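Local structure of periplasmic binding protein/LacI transcriptional regulator (Mycobacterium smegmatis, 6HYH) at residues Ile76-Val81 with Arg105-Gln110; Pro99-Asp104 with Tyr115-Gly120; Asp206-Gln211 with Thr232-Val237. The protein binds beta-D-fucofuranose and is probably the substrate-binding component of an L-arabinofuranose ABC transporter. One frame throughout, in Å; residues are numbered along the deposited sequence.

Interaction 1 of 3, residues Ile76-Val81 with Arg105-Gln110; sequences IAFSPV and RAVDTQ. With GYE (beta-D-fucofuranose), chain K.
Edges carry the contacts of the Arg105 guanidinium, with the main chain of Ile76-Val81 at one and the bound fucofuranose at another; on the Phe78 ring, Pro80 CD covers the rim of one face and Val107 CG1 approaches obliquely. Arg105 NH1 donates to Val81 O at 2.8 Å, a bent bond (133°) with the acceptor somewhat out of the guanidinium plane. The sugar edge is better aligned: Arg105 NE points almost straight (175°) at GYE O5, 2.9 Å away, and Arg105 NH2 reaches GYE O4 at 3.0 Å. The extended chain takes Arg105 CD past Pro80 O at 3.3 Å. One group thus grips the ring oxygen and a side-arm hydroxyl of the furanose. Pro80 packs against the Arg105-Val107 backbone, Pro80 CD 3.0 Å from Arg105 O and Pro80 CG 3.5 Å from Val107 CG1. Val107 CG1 also meets Phe78 CZ at 3.9 Å, the side chains crossing at about a right angle. Arg105 belongs to the sugar pocket and sits in the loop after a strand, as pocket residues commonly do in periplasmic binding proteins. Strand 75-78 runs between strands 18-23 and 100-103; Phe78 also packs on Ile65 of helix 58-71, and Val107 on Leu102.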
loop_
_atom_site.group_PDB
_atom_site.type_symbol
_atom_site.label_atom_id
_atom_site.label_comp_id
_atom_site.label_asym_id
_atom_site.label_seq_id
_atom_site.Cartn_x
_atom_site.Cartn_y
_atom_site.Cartn_z
ATOM N N ILE A 76 5.789 -0.011 20.377
ATOM C CA ILE A 76 4.394 -0.439 20.443
ATOM C C ILE A 76 4.071 -1.245 19.194
ATOM O O ILE A 76 4.447 -0.857 18.080
ATOM C CB ILE A 76 3.406 0.743 20.561
ATOM C CG1 ILE A 76 3.410 1.340 21.966
ATOM C CG2 ILE A 76 2.014 0.276 20.210
ATOM C CD1 ILE A 76 2.344 2.397 22.173
ATOM N N ALA A 77 3.351 -2.347 19.375
ATOM C CA ALA A 77 2.947 -3.171 18.244
ATOM C C ALA A 77 1.544 -3.711 18.492
ATOM O O ALA A 77 1.169 -4.010 19.633
ATOM C CB ALA A 77 3.935 -4.328 18.002
ATOM N N PHE A 78 0.773 -3.856 17.412
ATOM C CA PHE A 78 -0.578 -4.389 17.532
ATOM C C PHE A 78 -0.963 -5.082 16.236
ATOM O O PHE A 78 -0.220 -5.052 15.246
ATOM C CB PHE A 78 -1.595 -3.301 17.891
ATOM C CG PHE A 78 -1.836 -2.291 16.788
ATOM C CD1 PHE A 78 -0.786 -1.631 16.192
ATOM C CD2 PHE A 78 -3.133 -1.962 16.387
ATOM C CE1 PHE A 78 -1.013 -0.679 15.185
ATOM C CE2 PHE A 78 -3.365 -1.011 15.384
ATOM C CZ PHE A 78 -2.296 -0.373 14.785
ATOM N N SER A 79 -2.166 -5.650 16.236
ATOM C CA SER A 79 -2.726 -6.307 15.061
ATOM C C SER A 79 -4.146 -5.789 14.893
ATOM O O SER A 79 -5.050 -6.214 15.642
ATOM C CB SER A 79 -2.686 -7.818 15.258
ATOM O OG SER A 79 -3.776 -8.464 14.647
ATOM N N PRO A 80 -4.399 -4.907 13.891
ATOM C CA PRO A 80 -5.671 -4.163 13.865
ATOM C C PRO A 80 -6.888 -5.005 13.517
ATOM O O PRO A 80 -7.015 -5.470 12.370
ATOM C CB PRO A 80 -5.418 -3.096 12.800
ATOM C CG PRO A 80 -4.389 -3.685 11.932
ATOM C CD PRO A 80 -3.468 -4.408 12.863
ATOM N N VAL A 81 -7.795 -5.168 14.497
ATOM C CA VAL A 81 -9.056 -5.900 14.326
ATOM C C VAL A 81 -9.602 -5.682 12.930
ATOM O O VAL A 81 -9.981 -6.631 12.236
ATOM C CB VAL A 81 -10.133 -5.454 15.335
ATOM C CG1 VAL A 81 -11.163 -6.511 15.504
ATOM C CG2 VAL A 81 -9.514 -5.084 16.637
ATOM N N ARG A 105 -2.326 -8.065 10.524
ATOM C CA ARG A 105 -3.433 -7.379 9.856
ATOM C C ARG A 105 -3.043 -5.945 9.488
ATOM O O ARG A 105 -2.334 -5.271 10.239
ATOM C CB ARG A 105 -4.687 -7.361 10.744
ATOM C CG ARG A 105 -5.314 -8.723 10.932
ATOM C CD ARG A 105 -6.699 -8.642 11.546
ATOM N NE ARG A 105 -7.176 -9.982 11.915
ATOM C CZ ARG A 105 -8.323 -10.236 12.543
ATOM N NH1 ARG A 105 -9.137 -9.249 12.880
ATOM N NH2 ARG A 105 -8.670 -11.482 12.837
ATOM N N ALA A 106 -3.520 -5.473 8.337
ATOM C CA ALA A 106 -3.190 -4.128 7.883
ATOM C C ALA A 106 -4.127 -3.076 8.481
ATOM O O ALA A 106 -5.218 -3.379 8.976
ATOM C CB ALA A 106 -3.248 -4.051 6.361
ATOM N N VAL A 107 -3.671 -1.818 8.433
ATOM C CA VAL A 107 -4.495 -0.647 8.741
ATOM C C VAL A 107 -4.691 0.126 7.449
ATOM O O VAL A 107 -3.828 0.101 6.567
ATOM C CB VAL A 107 -3.864 0.296 9.793
ATOM C CG1 VAL A 107 -3.386 -0.472 11.017
ATOM C CG2 VAL A 107 -2.735 1.107 9.170
ATOM N N ASP A 108 -5.820 0.814 7.327
ATOM C CA ASP A 108 -6.097 1.623 6.141
ATOM C C ASP A 108 -6.024 3.075 6.589
ATOM O O ASP A 108 -7.025 3.685 6.986
ATOM C CB ASP A 108 -7.415 1.285 5.473
ATOM C CG ASP A 108 -7.298 1.298 3.958
ATOM O OD1 ASP A 108 -6.782 2.307 3.414
ATOM O OD2 ASP A 108 -7.647 0.276 3.322
ATOM N N THR A 109 -4.818 3.626 6.483
ATOM C CA THR A 109 -4.474 4.921 7.034
ATOM C C THR A 109 -4.171 5.910 5.922
ATOM O O THR A 109 -3.611 5.566 4.871
ATOM C CB THR A 109 -3.251 4.839 7.954
ATOM O OG1 THR A 109 -2.996 6.133 8.526
ATOM C CG2 THR A 109 -2.032 4.412 7.164
ATOM N N GLN A 110 -4.463 7.170 6.232
ATOM C CA GLN A 110 -4.328 8.292 5.322
ATOM C C GLN A 110 -3.173 9.199 5.739
ATOM O O GLN A 110 -3.089 10.335 5.256
ATOM C CB GLN A 110 -5.646 9.090 5.258
ATOM C CG GLN A 110 -6.887 8.338 4.746
ATOM C CD GLN A 110 -7.588 7.524 5.839
ATOM O OE1 GLN A 110 -7.347 7.722 7.031
ATOM N NE2 GLN A 110 -8.464 6.602 5.428
HETATM O O3 GYE K . -6.731 -16.328 9.827
HETATM C C2 GYE K . -7.893 -16.106 11.999
HETATM C C1 GYE K . -7.757 -15.068 13.112
HETATM O O5 GYE K . -5.587 -12.206 11.096
HETATM C C6 GYE K . -4.729 -13.954 9.586
HETATM O O4 GYE K . -7.086 -13.959 12.501
HETATM C C5 GYE K . -5.315 -13.608 10.942
HETATM C C4 GYE K . -6.638 -14.302 11.182
HETATM C C3 GYE K . -6.646 -15.825 11.157
HETATM O O1 GYE K . -8.974 -14.642 13.659
HETATM O O2 GYE K . -7.863 -17.455 12.443
#

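Interaction 2 of 3, residues Pro99-Asp104 with Tyr115-Gly120; sequences PVILTD and YKTFIG. With GYE (beta-D-fucofuranose), chain K.
Leu102 lays its CD2 methyl over one face of each of two rings, those of Tyr115 and Phe118, offset toward the rim in both. It crosses Tyr115 at about a right angle, with Leu102 CD2 4.2 Å from the Tyr115 ring centroid, a CH-pi contact, while Leu102 CD1 touches Tyr115 CD2 at 3.8 Å. Phe118, approached obliquely, is also touched by Leu102 CB, only 3.2 Å from Phe118 CD1. CG of Phe118 is anti to the backbone N (chi1 177°), which swings the ring across to the Leu102-Asp104 main chain, Phe118 CZ lying 3.4 Å from Asp104 O. On the other face Ile101 and Thr117 stand side by side, pointing the same way, their CG2 methyls 3.6 Å apart. Parallel backbone bonds join the strands, among them Ile119 N to Leu102 O at 3.0 Å and Asp104 N to Ile119 O at 2.9 Å. Just past the strand end, Asp104 OD2 accepts a hydrogen bond from GYE O5 and forms a salt bridge with Arg31, while OD1 is bound by Ser79. Strands 75-78 and 284-287 flank the pair, and helix 265-276 covers the face bearing Ile101 and Ile119.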
loop_
_atom_site.group_PDB
_atom_site.type_symbol
_atom_site.label_atom_id
_atom_site.label_comp_id
_atom_site.label_asym_id
_atom_site.label_seq_id
_atom_site.Cartn_x
_atom_site.Cartn_y
_atom_site.Cartn_z
ATOM N N PRO A 99 8.059 4.232 18.239
ATOM C CA PRO A 99 7.960 3.434 17.008
ATOM C C PRO A 99 6.790 2.461 17.104
ATOM O O PRO A 99 6.578 1.823 18.143
ATOM C CB PRO A 99 9.305 2.696 16.954
ATOM C CG PRO A 99 10.214 3.423 17.912
ATOM C CD PRO A 99 9.318 3.993 18.966
ATOM N N VAL A 100 6.046 2.295 15.997
ATOM C CA VAL A 100 4.995 1.274 15.912
ATOM C C VAL A 100 5.376 0.225 14.878
ATOM O O VAL A 100 5.914 0.548 13.811
ATOM C CB VAL A 100 3.609 1.846 15.558
ATOM C CG1 VAL A 100 2.610 0.694 15.403
ATOM C CG2 VAL A 100 3.137 2.827 16.631
ATOM N N ILE A 101 5.058 -1.026 15.193
ATOM C CA ILE A 101 5.232 -2.164 14.306
ATOM C C ILE A 101 3.864 -2.806 14.148
ATOM O O ILE A 101 3.197 -3.109 15.147
ATOM C CB ILE A 101 6.253 -3.182 14.859
ATOM C CG1 ILE A 101 7.574 -2.498 15.253
ATOM C CG2 ILE A 101 6.463 -4.371 13.902
ATOM C CD1 ILE A 101 8.749 -3.514 15.536
ATOM N N LEU A 102 3.425 -2.959 12.903
ATOM C CA LEU A 102 2.193 -3.669 12.615
ATOM C C LEU A 102 2.475 -5.160 12.480
ATOM O O LEU A 102 3.519 -5.569 11.960
ATOM C CB LEU A 102 1.547 -3.157 11.334
ATOM C CG LEU A 102 0.249 -2.380 11.500
ATOM C CD1 LEU A 102 0.494 -1.103 12.276
ATOM C CD2 LEU A 102 -0.283 -2.068 10.125
ATOM N N THR A 103 1.522 -5.972 12.944
ATOM C CA THR A 103 1.617 -7.420 12.843
ATOM C C THR A 103 0.299 -7.977 12.300
ATOM O O THR A 103 -0.788 -7.493 12.668
ATOM C CB THR A 103 1.963 -8.052 14.203
ATOM O OG1 THR A 103 0.899 -7.800 15.129
ATOM C CG2 THR A 103 3.225 -7.470 14.754
ATOM N N ASP A 104 0.428 -8.920 11.344
ATOM C CA ASP A 104 -0.564 -9.805 10.708
ATOM C C ASP A 104 -1.620 -9.026 9.920
ATOM O O ASP A 104 -1.766 -9.276 8.722
ATOM C CB ASP A 104 -1.194 -10.849 11.668
ATOM C CG ASP A 104 -2.455 -10.387 12.356
ATOM O OD1 ASP A 104 -2.591 -9.174 12.605
ATOM O OD2 ASP A 104 -3.346 -11.244 12.602
ATOM N N TYR A 115 3.897 4.045 11.066
ATOM C CA TYR A 115 4.406 2.774 11.586
ATOM C C TYR A 115 5.661 2.434 10.801
ATOM O O TYR A 115 5.830 2.887 9.670
ATOM C CB TYR A 115 3.385 1.632 11.519
ATOM C CG TYR A 115 2.950 1.201 10.122
ATOM C CD1 TYR A 115 3.827 0.543 9.253
ATOM C CD2 TYR A 115 1.651 1.440 9.680
ATOM C CE1 TYR A 115 3.425 0.159 7.980
ATOM C CE2 TYR A 115 1.240 1.056 8.415
ATOM C CZ TYR A 115 2.125 0.423 7.570
ATOM O OH TYR A 115 1.703 0.051 6.312
ATOM N N LYS A 116 6.538 1.630 11.405
ATOM C CA LYS A 116 7.885 1.416 10.878
ATOM C C LYS A 116 8.025 0.140 10.065
ATOM O O LYS A 116 9.000 0.005 9.321
ATOM C CB LYS A 116 8.924 1.372 12.019
ATOM C CG LYS A 116 9.188 2.691 12.776
ATOM C CD LYS A 116 10.189 3.593 12.064
ATOM C CE LYS A 116 10.643 4.751 12.948
ATOM N NZ LYS A 116 11.535 5.717 12.234
ATOM N N THR A 117 7.091 -0.794 10.177
ATOM C CA THR A 117 7.175 -2.003 9.370
ATOM C C THR A 117 5.940 -2.830 9.674
ATOM O O THR A 117 5.265 -2.615 10.686
ATOM C CB THR A 117 8.453 -2.829 9.649
ATOM O OG1 THR A 117 8.568 -3.893 8.694
ATOM C CG2 THR A 117 8.391 -3.473 11.010
ATOM N N PHE A 118 5.646 -3.765 8.770
ATOM C CA PHE A 118 4.443 -4.583 8.861
ATOM C C PHE A 118 4.802 -6.021 8.510
ATOM O O PHE A 118 5.212 -6.310 7.379
ATOM C CB PHE A 118 3.353 -4.027 7.944
ATOM C CG PHE A 118 2.115 -4.843 7.927
ATOM C CD1 PHE A 118 1.679 -5.480 9.077
ATOM C CD2 PHE A 118 1.370 -4.970 6.763
ATOM C CE1 PHE A 118 0.526 -6.254 9.063
ATOM C CE2 PHE A 118 0.224 -5.722 6.731
ATOM C CZ PHE A 118 -0.214 -6.370 7.883
ATOM N N ILE A 119 4.642 -6.922 9.481
ATOM C CA ILE A 119 5.060 -8.314 9.360
ATOM C C ILE A 119 3.810 -9.167 9.406
ATOM O O ILE A 119 3.119 -9.220 10.435
ATOM C CB ILE A 119 6.045 -8.748 10.453
ATOM C CG1 ILE A 119 6.440 -10.216 10.213
ATOM C CG2 ILE A 119 5.437 -8.556 11.845
ATOM C CD1 ILE A 119 7.592 -10.724 11.088
ATOM N N GLY A 120 3.526 -9.842 8.301
ATOM C CA GLY A 120 2.307 -10.621 8.216
ATOM C C GLY A 120 2.393 -11.507 7.001
ATOM O O GLY A 120 3.421 -11.558 6.317
HETATM O O3 GYE K . -6.731 -16.328 9.827
HETATM C C2 GYE K . -7.893 -16.106 11.999
HETATM C C1 GYE K . -7.757 -15.068 13.112
HETATM O O5 GYE K . -5.587 -12.206 11.096
HETATM C C6 GYE K . -4.729 -13.954 9.586
HETATM O O4 GYE K . -7.086 -13.959 12.501
HETATM C C5 GYE K . -5.315 -13.608 10.942
HETATM C C4 GYE K . -6.638 -14.302 11.182
HETATM C C3 GYE K . -6.646 -15.825 11.157
HETATM O O1 GYE K . -8.974 -14.642 13.659
HETATM O O2 GYE K . -7.863 -17.455 12.443
#

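Interaction 3 of 3, residues Asp206-Gln211 with Thr232-Val237; sequences DVVFAQ and TDIKIV
Val208 and Ile234, the latter just before its strand, form the tightest apolar contact between the two segments, their CG2 methyls 3.5 Å apart with the two side chains set at a slant. Ile236 extends this patch more loosely, its CG1 4.3 Å from Val208 CB. Through the sheet, on the opposite face, Val207 CG1 meets Val237 CG2 at 3.8 Å. Helix 123-137 covers this second face through Val134, Ala130 and Trp133, and Phe209, stacked on Phe166, turns the edge of its ring to Val237 O.

Between the two faces runs a parallel ladder. It opens with Lys235 N donating to Asp206 O at 3.1 Å, continues from Val208 N to Lys235 O and from Val237 N to Val208 O, and closes with a nearly straight bond (175°) from Ala210 N to Val237 O. CA-H...O contacts from Val207, Ile236 and Phe209 supplement these bonds. Charged groups stay at the start of the pair: the Lys235 chain leads away from the neighbouring strand, and Asp206 OD2 accepts from Asn146 N.

Strands 207-210 and 235-238, joined through helix 213-226, make a beta-alpha-beta crossover, and the chain runs on to Asn212 and Asp240 of the sugar pocket, just past the strand ends. Because the buried peptides pair with each other and the methyls pack on both faces, cohesion here rests on backbone bonds and dispersion rather than on charge.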
loop_
_atom_site.group_PDB
_atom_site.type_symbol
_atom_site.label_atom_id
_atom_site.label_comp_id
_atom_site.label_asym_id
_atom_site.label_seq_id
_atom_site.Cartn_x
_atom_site.Cartn_y
_atom_site.Cartn_z
ATOM N N ASP A 206 -21.641 -27.969 -2.788
ATOM C CA ASP A 206 -20.541 -28.820 -3.224
ATOM C C ASP A 206 -19.266 -28.545 -2.441
ATOM O O ASP A 206 -18.584 -29.478 -2.005
ATOM C CB ASP A 206 -20.309 -28.632 -4.723
ATOM C CG ASP A 206 -21.426 -29.222 -5.553
ATOM O OD1 ASP A 206 -21.599 -30.460 -5.514
ATOM O OD2 ASP A 206 -22.163 -28.440 -6.207
ATOM N N VAL A 207 -18.937 -27.268 -2.243
ATOM C CA VAL A 207 -17.717 -26.872 -1.558
ATOM C C VAL A 207 -18.038 -25.810 -0.526
ATOM O O VAL A 207 -18.934 -24.976 -0.712
ATOM C CB VAL A 207 -16.656 -26.341 -2.539
ATOM C CG1 VAL A 207 -15.403 -25.899 -1.794
ATOM C CG2 VAL A 207 -16.318 -27.413 -3.534
ATOM N N VAL A 208 -17.303 -25.861 0.581
ATOM C CA VAL A 208 -17.282 -24.802 1.575
ATOM C C VAL A 208 -15.891 -24.189 1.552
ATOM O O VAL A 208 -14.881 -24.912 1.587
ATOM C CB VAL A 208 -17.619 -25.321 2.982
ATOM C CG1 VAL A 208 -17.655 -24.157 3.960
ATOM C CG2 VAL A 208 -18.947 -26.035 2.976
ATOM N N PHE A 209 -15.825 -22.871 1.457
ATOM C CA PHE A 209 -14.559 -22.174 1.594
ATOM C C PHE A 209 -14.593 -21.456 2.933
ATOM O O PHE A 209 -15.370 -20.504 3.107
ATOM C CB PHE A 209 -14.333 -21.188 0.460
ATOM C CG PHE A 209 -13.218 -20.230 0.743
ATOM C CD1 PHE A 209 -12.042 -20.688 1.339
ATOM C CD2 PHE A 209 -13.342 -18.873 0.446
ATOM C CE1 PHE A 209 -10.991 -19.813 1.615
ATOM C CE2 PHE A 209 -12.301 -17.991 0.721
ATOM C CZ PHE A 209 -11.114 -18.472 1.310
ATOM N N ALA A 210 -13.751 -21.901 3.871
ATOM C CA ALA A 210 -13.738 -21.380 5.231
ATOM C C ALA A 210 -12.530 -20.452 5.400
ATOM O O ALA A 210 -11.369 -20.914 5.454
ATOM C CB ALA A 210 -13.709 -22.524 6.239
ATOM N N GLN A 211 -12.820 -19.152 5.576
ATOM C CA GLN A 211 -11.760 -18.147 5.589
ATOM C C GLN A 211 -10.792 -18.353 6.732
ATOM O O GLN A 211 -9.638 -17.903 6.639
ATOM C CB GLN A 211 -12.343 -16.730 5.632
ATOM C CG GLN A 211 -12.979 -16.317 4.312
ATOM C CD GLN A 211 -13.207 -14.854 4.249
ATOM O OE1 GLN A 211 -12.846 -14.126 5.175
ATOM N NE2 GLN A 211 -13.801 -14.392 3.152
ATOM N N THR A 232 -16.208 -35.598 2.066
ATOM C CA THR A 232 -16.618 -36.385 0.908
ATOM C C THR A 232 -17.954 -35.926 0.334
ATOM O O THR A 232 -18.063 -35.758 -0.884
ATOM C CB THR A 232 -16.632 -37.890 1.247
ATOM O OG1 THR A 232 -17.876 -38.233 1.846
ATOM C CG2 THR A 232 -15.466 -38.246 2.219
ATOM N N ASP A 233 -18.986 -35.705 1.156
ATOM C CA ASP A 233 -20.244 -35.206 0.591
ATOM C C ASP A 233 -20.132 -33.724 0.252
ATOM O O ASP A 233 -20.369 -33.309 -0.888
ATOM C CB ASP A 233 -21.409 -35.400 1.572
ATOM C CG ASP A 233 -21.967 -36.804 1.568
ATOM O OD1 ASP A 233 -21.851 -37.509 0.538
ATOM O OD2 ASP A 233 -22.544 -37.189 2.611
ATOM N N ILE A 234 -19.826 -32.906 1.253
ATOM C CA ILE A 234 -19.434 -31.518 1.072
ATOM C C ILE A 234 -17.938 -31.436 1.340
ATOM O O ILE A 234 -17.457 -31.915 2.381
ATOM C CB ILE A 234 -20.243 -30.592 1.999
ATOM C CG1 ILE A 234 -21.730 -30.741 1.723
ATOM C CG2 ILE A 234 -19.871 -29.150 1.803
ATOM C CD1 ILE A 234 -22.538 -30.234 2.851
ATOM N N LYS A 235 -17.192 -30.875 0.393
ATOM C CA LYS A 235 -15.763 -30.712 0.594
ATOM C C LYS A 235 -15.511 -29.410 1.321
ATOM O O LYS A 235 -16.318 -28.482 1.263
ATOM C CB LYS A 235 -15.018 -30.723 -0.739
ATOM C CG LYS A 235 -14.967 -32.117 -1.362
ATOM C CD LYS A 235 -14.343 -32.176 -2.745
ATOM C CE LYS A 235 -14.111 -33.635 -3.125
ATOM N NZ LYS A 235 -15.368 -34.442 -2.917
ATOM N N ILE A 236 -14.409 -29.352 2.045
ATOM C CA ILE A 236 -14.049 -28.152 2.780
ATOM C C ILE A 236 -12.627 -27.743 2.410
ATOM O O ILE A 236 -11.706 -28.585 2.360
ATOM C CB ILE A 236 -14.187 -28.343 4.300
ATOM C CG1 ILE A 236 -15.627 -28.703 4.671
ATOM C CG2 ILE A 236 -13.738 -27.086 5.045
ATOM C CD1 ILE A 236 -15.788 -29.348 6.086
ATOM N N VAL A 237 -12.455 -26.445 2.159
ATOM C CA VAL A 237 -11.164 -25.822 1.916
ATOM C C VAL A 237 -11.064 -24.684 2.907
ATOM O O VAL A 237 -12.043 -23.959 3.102
ATOM C CB VAL A 237 -11.050 -25.259 0.493
ATOM C CG1 VAL A 237 -9.566 -25.094 0.117
ATOM C CG2 VAL A 237 -11.812 -26.131 -0.480
#

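Overall arrangement
Interactions 1 and 2 are neighbours in one sheet, their centres 8 Å apart, and are joined by a probable hydrogen bond between Ile76 O and Ile101 N, 3.0 Å. Their consecutive residues Asp104 and Arg105 meet the same sugar oxygen, O5, one as acceptor and the other as donor. Interaction 3 belongs to the second sheet, across the chain's centre, about 31 Å from interaction 1 and 33 Å from interaction 2 between centres. Its Phe209 side chain is still about 10 Å from the sugar, which lies between the two lobes, as in other periplasmic binding proteins, and also bonds to Asp240 and Arg162.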